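Local coordinates for spot 14 protein (Mus musculus, PDB 3ONT), which regulates lipogenesis, especially in the lactating mammary gland, and forms homodimers as well as heterodimers with MID1IP1, at the interface of chains A and B. Sequence-based numbering; all coordinates share one arbitrary frame. Chains: chain A/B, Spot 14 protein.

Contact 1: the interface of chains A and B. Residues chain A 76, 119, 122-123, 126; chain B 122, 126, 129.
B:Leu126 reaches across the interface of the Spot 14 homodimer into a groove made by A:Phe119, A:His122 and A:Phe123, all on helix 115-147 of the partner. In this all-helical family the two copies of that long helix pack against each other, and the leucine hides 67 Å² of its surface here. B:Leu126 CD2 comes in obliquely above the plane of the A:Phe119 ring, just beyond its CD1-CE1 rim and 3.4 Å from A:Phe119 CD1, and also touches the beta-carbon of A:His122. The beta-carbon of A:Phe123 is near both leucine methyls, slightly nearer CD1. B:Leu126 CD1 also meets its symmetry mate, A:Leu126 CD1, tip to tip at 3.7 Å. In A:Phe119, CG anti to the backbone N (chi1 171°) brings the CD1 side of the ring to the leucine methyl, the two side chains crossing at about a right angle. Next to this apolar seam A:His122 ND1 and B:His122 ND1 share a hydrogen bond of 2.9 Å, nearly straight at 160°. Each ND1 lies in the plane of the other ring, at its edge; the rings are strongly inclined to each other, and neither lies flat on the other. One ND1 must donate while the other accepts, so the bond probably pairs unlike tautomers or protonation states and breaks the exact symmetry locally. The carbon edge of the imidazole is used as well: A:His122 CD2 lies 3.9 Å from B:Ile129 CD1. With an alanine here, B:His122 ND1 would probably lose its hydrogen-bonding mate and the B:Ile129 methyl its ring contact. Behind the groove, A:Leu76 CD2 rests over one face of the A:Phe123 ring, near its rim.

Contact 2: the interface of chains A and B. Residues chain A 129, 132-133, 136; chain B 61, 64, 112, 115.
The imidazole of A:His132 meets the carboxylate of B:Glu112 at its edge, with the carboxylate carbon CD in the ring plane, while A:Lys136 CG, from its own helix, lies over one face toward the rim. The B:Tyr61 ring is likewise met at its edge, in plane, by the beta-carbon of A:Lys136. This is an outer part of the homodimer interface, where helix 115-147 of chain A meets helices 58-73 and 110-113 and the start of helix 115-147 of chain B. Ring and carboxylate planes of the His-Glu pair are turned 54° apart, yet NE2 donates to both oxygens through their syn lone pairs. The bond from A:His132 NE2 to B:Glu112 OE2 is shorter, at 2.8 Å, but bent to 133° at the hydrogen and tilted from the ring plane; that from A:His132 NE2 to B:Glu112 OE1 is longer, 3.2 Å, but straighter and closer to the plane. Within chain B, B:Glu112 OE2 also accepts from the phenol hydroxyl B:Tyr61 OH, at 2.6 Å on its anti side. Two donors thus grip this oxygen, and the tyrosine probably steadies the carboxylate for the histidine. With CG anti to the backbone N (chi1 177°), the histidine swings its ring outward to B:Glu112, whose side chain comes from the opposite direction. A:Lys136 passes the hydroxyl end of B:Tyr61 at about a right angle, with CB, CG and CD all near OH. The ammonium A:Lys136 NZ stands 4.8 Å from B:Glu112 OE2, too far for a direct bond, although its charge is likely to favour the carboxylate's ionised form. Next to this polar cluster, B:Leu115 buries 53 Å² and slides past A:Leu133 in the opposite direction. Its CD1 also touches the histidine's carbon edge, and its CD2 packs on A:Ile129. The selenomethionine B:Met64 adds a marginal contact through CE to the CD2 methyl of A:Leu133. A:Leu133 CD2 joins the two sets, lying 3.7 Å from B:Leu115 CD1 while also touching the tyrosine hydroxyl oxygen.

Contact 1: the interface of chains A and B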
loop_
_atom_site.group_PDB
_atom_site.type_symbol
_atom_site.label_atom_id
_atom_site.label_comp_id
_atom_site.label_asym_id
_atom_site.label_seq_id
_atom_site.Cartn_x
_atom_site.Cartn_y
_atom_site.Cartn_z
ATOM N N LEU A 76 -5.664 5.037 4.970
ATOM C CA LEU A 76 -5.127 3.782 5.550
ATOM C C LEU A 76 -4.404 3.986 6.904
ATOM O O LEU A 76 -3.171 4.106 6.965
ATOM C CB LEU A 76 -4.267 2.971 4.529
ATOM C CG LEU A 76 -4.711 2.692 3.072
ATOM C CD1 LEU A 76 -3.691 1.911 2.296
ATOM C CD2 LEU A 76 -6.029 1.971 3.012
ATOM N N PHE A 119 -5.650 -7.354 2.168
ATOM C CA PHE A 119 -5.520 -5.925 1.947
ATOM C C PHE A 119 -4.927 -5.303 3.189
ATOM O O PHE A 119 -3.932 -4.576 3.125
ATOM C CB PHE A 119 -6.887 -5.308 1.635
ATOM C CG PHE A 119 -6.891 -3.805 1.603
ATOM C CD1 PHE A 119 -6.429 -3.111 0.477
ATOM C CD2 PHE A 119 -7.394 -3.073 2.676
ATOM C CE1 PHE A 119 -6.437 -1.692 0.427
ATOM C CE2 PHE A 119 -7.410 -1.652 2.643
ATOM C CZ PHE A 119 -6.926 -0.968 1.516
ATOM N N HIS A 122 -1.165 -6.159 3.706
ATOM C CA HIS A 122 -0.418 -5.300 2.802
ATOM C C HIS A 122 -0.336 -3.841 3.224
ATOM O O HIS A 122 0.777 -3.336 3.419
ATOM C CB HIS A 122 -0.971 -5.441 1.405
ATOM C CG HIS A 122 -0.802 -6.823 0.865
ATOM N ND1 HIS A 122 0.381 -7.526 0.989
ATOM C CD2 HIS A 122 -1.662 -7.644 0.225
ATOM C CE1 HIS A 122 0.245 -8.716 0.437
ATOM N NE2 HIS A 122 -0.988 -8.814 -0.032
ATOM N N PHE A 123 -1.477 -3.167 3.405
ATOM C CA PHE A 123 -1.408 -1.737 3.708
ATOM C C PHE A 123 -0.696 -1.468 5.016
ATOM O O PHE A 123 0.029 -0.497 5.118
ATOM C CB PHE A 123 -2.751 -0.958 3.478
ATOM C CG PHE A 123 -3.638 -0.764 4.703
ATOM C CD1 PHE A 123 -3.258 0.059 5.758
ATOM C CD2 PHE A 123 -4.918 -1.356 4.747
ATOM C CE1 PHE A 123 -4.116 0.252 6.888
ATOM C CE2 PHE A 123 -5.822 -1.168 5.874
ATOM C CZ PHE A 123 -5.412 -0.361 6.943
ATOM N N LEU A 126 3.206 -1.911 4.381
ATOM C CA LEU A 126 3.659 -0.693 3.724
ATOM C C LEU A 126 3.881 0.410 4.744
ATOM O O LEU A 126 4.944 1.037 4.782
ATOM C CB LEU A 126 2.643 -0.203 2.717
ATOM C CG LEU A 126 2.625 -0.870 1.356
ATOM C CD1 LEU A 126 1.867 0.032 0.412
ATOM C CD2 LEU A 126 4.062 -1.074 0.860
ATOM N N HIS B 122 4.115 -5.835 -1.433
ATOM C CA HIS B 122 2.988 -5.149 -0.821
ATOM C C HIS B 122 2.296 -4.130 -1.713
ATOM O O HIS B 122 1.096 -4.280 -1.975
ATOM C CB HIS B 122 3.424 -4.535 0.486
ATOM C CG HIS B 122 3.847 -5.562 1.483
ATOM N ND1 HIS B 122 3.121 -6.715 1.711
ATOM C CD2 HIS B 122 4.927 -5.631 2.292
ATOM C CE1 HIS B 122 3.729 -7.444 2.627
ATOM N NE2 HIS B 122 4.830 -6.810 2.994
ATOM N N LEU B 126 -1.622 -4.528 -3.160
ATOM C CA LEU B 126 -2.628 -3.500 -2.929
ATOM C C LEU B 126 -3.233 -3.044 -4.245
ATOM O O LEU B 126 -4.457 -3.017 -4.406
ATOM C CB LEU B 126 -2.030 -2.292 -2.244
ATOM C CG LEU B 126 -1.830 -2.363 -0.743
ATOM C CD1 LEU B 126 -1.641 -0.953 -0.237
ATOM C CD2 LEU B 126 -3.059 -3.005 -0.086
ATOM N N ILE B 129 -5.406 -5.788 -5.653
ATOM C CA ILE B 129 -6.648 -5.978 -4.933
ATOM C C ILE B 129 -7.661 -4.870 -5.307
ATOM O O ILE B 129 -8.767 -5.175 -5.771
ATOM C CB ILE B 129 -6.425 -6.110 -3.418
ATOM C CG1 ILE B 129 -5.843 -7.500 -3.094
ATOM C CG2 ILE B 129 -7.732 -5.868 -2.675
ATOM C CD1 ILE B 129 -5.042 -7.539 -1.812
#

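Contact 2: the interface of chains A and B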
loop_
_atom_site.group_PDB
_atom_site.type_symbol
_atom_site.label_atom_id
_atom_site.label_comp_id
_atom_site.label_asym_id
_atom_site.label_seq_id
_atom_site.Cartn_x
_atom_site.Cartn_y
_atom_site.Cartn_z
ATOM N N ILE A 129 6.925 -0.390 6.825
ATOM C CA ILE A 129 8.177 -0.238 6.111
ATOM C C ILE A 129 8.549 1.259 5.992
ATOM O O ILE A 129 9.630 1.664 6.436
ATOM C CB ILE A 129 8.167 -0.971 4.760
ATOM C CG1 ILE A 129 8.300 -2.490 4.988
ATOM C CG2 ILE A 129 9.284 -0.442 3.871
ATOM C CD1 ILE A 129 7.713 -3.324 3.872
ATOM N N HIS A 132 9.607 2.842 9.321
ATOM C CA HIS A 132 10.939 2.380 9.659
ATOM C C HIS A 132 11.982 3.134 8.801
ATOM O O HIS A 132 12.895 3.756 9.345
ATOM C CB HIS A 132 11.013 0.865 9.445
ATOM C CG HIS A 132 12.362 0.283 9.697
ATOM N ND1 HIS A 132 12.940 0.256 10.949
ATOM C CD2 HIS A 132 13.249 -0.300 8.858
ATOM C CE1 HIS A 132 14.130 -0.314 10.872
ATOM N NE2 HIS A 132 14.342 -0.661 9.614
ATOM N N LEU A 133 11.799 3.119 7.477
ATOM C CA LEU A 133 12.750 3.708 6.560
ATOM C C LEU A 133 12.875 5.239 6.681
ATOM O O LEU A 133 13.967 5.794 6.467
ATOM C CB LEU A 133 12.429 3.305 5.128
ATOM C CG LEU A 133 12.615 1.823 4.788
ATOM C CD1 LEU A 133 12.326 1.602 3.317
ATOM C CD2 LEU A 133 13.997 1.288 5.149
ATOM N N LYS A 136 15.276 5.649 9.299
ATOM C CA LYS A 136 16.620 5.254 8.870
ATOM C C LYS A 136 17.248 6.307 7.944
ATOM O O LYS A 136 18.397 6.692 8.144
ATOM C CB LYS A 136 16.605 3.879 8.216
ATOM C CG LYS A 136 15.840 2.833 9.015
ATOM C CD LYS A 136 16.746 1.798 9.639
ATOM C CE LYS A 136 17.511 2.349 10.809
ATOM N NZ LYS A 136 18.802 1.620 10.968
ATOM N N TYR B 61 22.573 1.248 0.899
ATOM C CA TYR B 61 21.374 1.497 1.641
ATOM C C TYR B 61 20.738 2.820 1.227
ATOM O O TYR B 61 19.533 2.897 0.940
ATOM C CB TYR B 61 21.710 1.520 3.117
ATOM C CG TYR B 61 20.498 1.458 3.976
ATOM C CD1 TYR B 61 19.741 0.294 4.050
ATOM C CD2 TYR B 61 20.091 2.564 4.710
ATOM C CE1 TYR B 61 18.614 0.233 4.836
ATOM C CE2 TYR B 61 18.950 2.512 5.503
ATOM C CZ TYR B 61 18.225 1.350 5.556
ATOM O OH TYR B 61 17.107 1.294 6.335
HETATM N N MSE B 64 19.014 2.343 -1.909
HETATM C CA MSE B 64 17.728 1.682 -1.760
HETATM C C MSE B 64 16.665 2.691 -1.326
HETATM O O MSE B 64 15.567 2.727 -1.886
HETATM C CB MSE B 64 17.827 0.531 -0.762
HETATM C CG MSE B 64 16.557 -0.296 -0.682
HETATM SE SE MSE B 64 16.486 -1.583 0.814
HETATM C CE MSE B 64 16.367 -0.277 2.277
ATOM N N GLU B 112 17.042 -6.017 6.259
ATOM C CA GLU B 112 17.009 -4.602 5.899
ATOM C C GLU B 112 17.062 -4.353 4.375
ATOM O O GLU B 112 16.400 -3.449 3.876
ATOM C CB GLU B 112 18.140 -3.867 6.623
ATOM C CG GLU B 112 17.965 -2.355 6.763
ATOM C CD GLU B 112 16.880 -1.929 7.767
ATOM O OE1 GLU B 112 16.595 -2.680 8.725
ATOM O OE2 GLU B 112 16.328 -0.824 7.596
ATOM N N LEU B 115 13.906 -5.221 2.141
ATOM C CA LEU B 115 12.813 -4.271 2.311
ATOM C C LEU B 115 12.277 -3.696 1.010
ATOM O O LEU B 115 11.071 -3.508 0.883
ATOM C CB LEU B 115 13.169 -3.164 3.305
ATOM C CG LEU B 115 13.087 -3.531 4.796
ATOM C CD1 LEU B 115 13.022 -2.286 5.651
ATOM C CD2 LEU B 115 11.885 -4.387 5.110
#

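Contact 1 and contact 2 lie about 17 Å apart, measured between the centres of their C-alpha atoms, and both draw on helix 115-147 of each chain. Contact 1 sits near the two-fold axis, where like residues of the two chains face each other. Contact 2 lies farther along chain A's helix and brings in helices 58-73 and 110-113 of chain B. Ile129 serves both, from chain B in contact 1 and from chain A in contact 2. Because contact 2 recurs with the chains exchanged, the centre is flanked on either side, which probably fixes how the long helices cross in the homodimer.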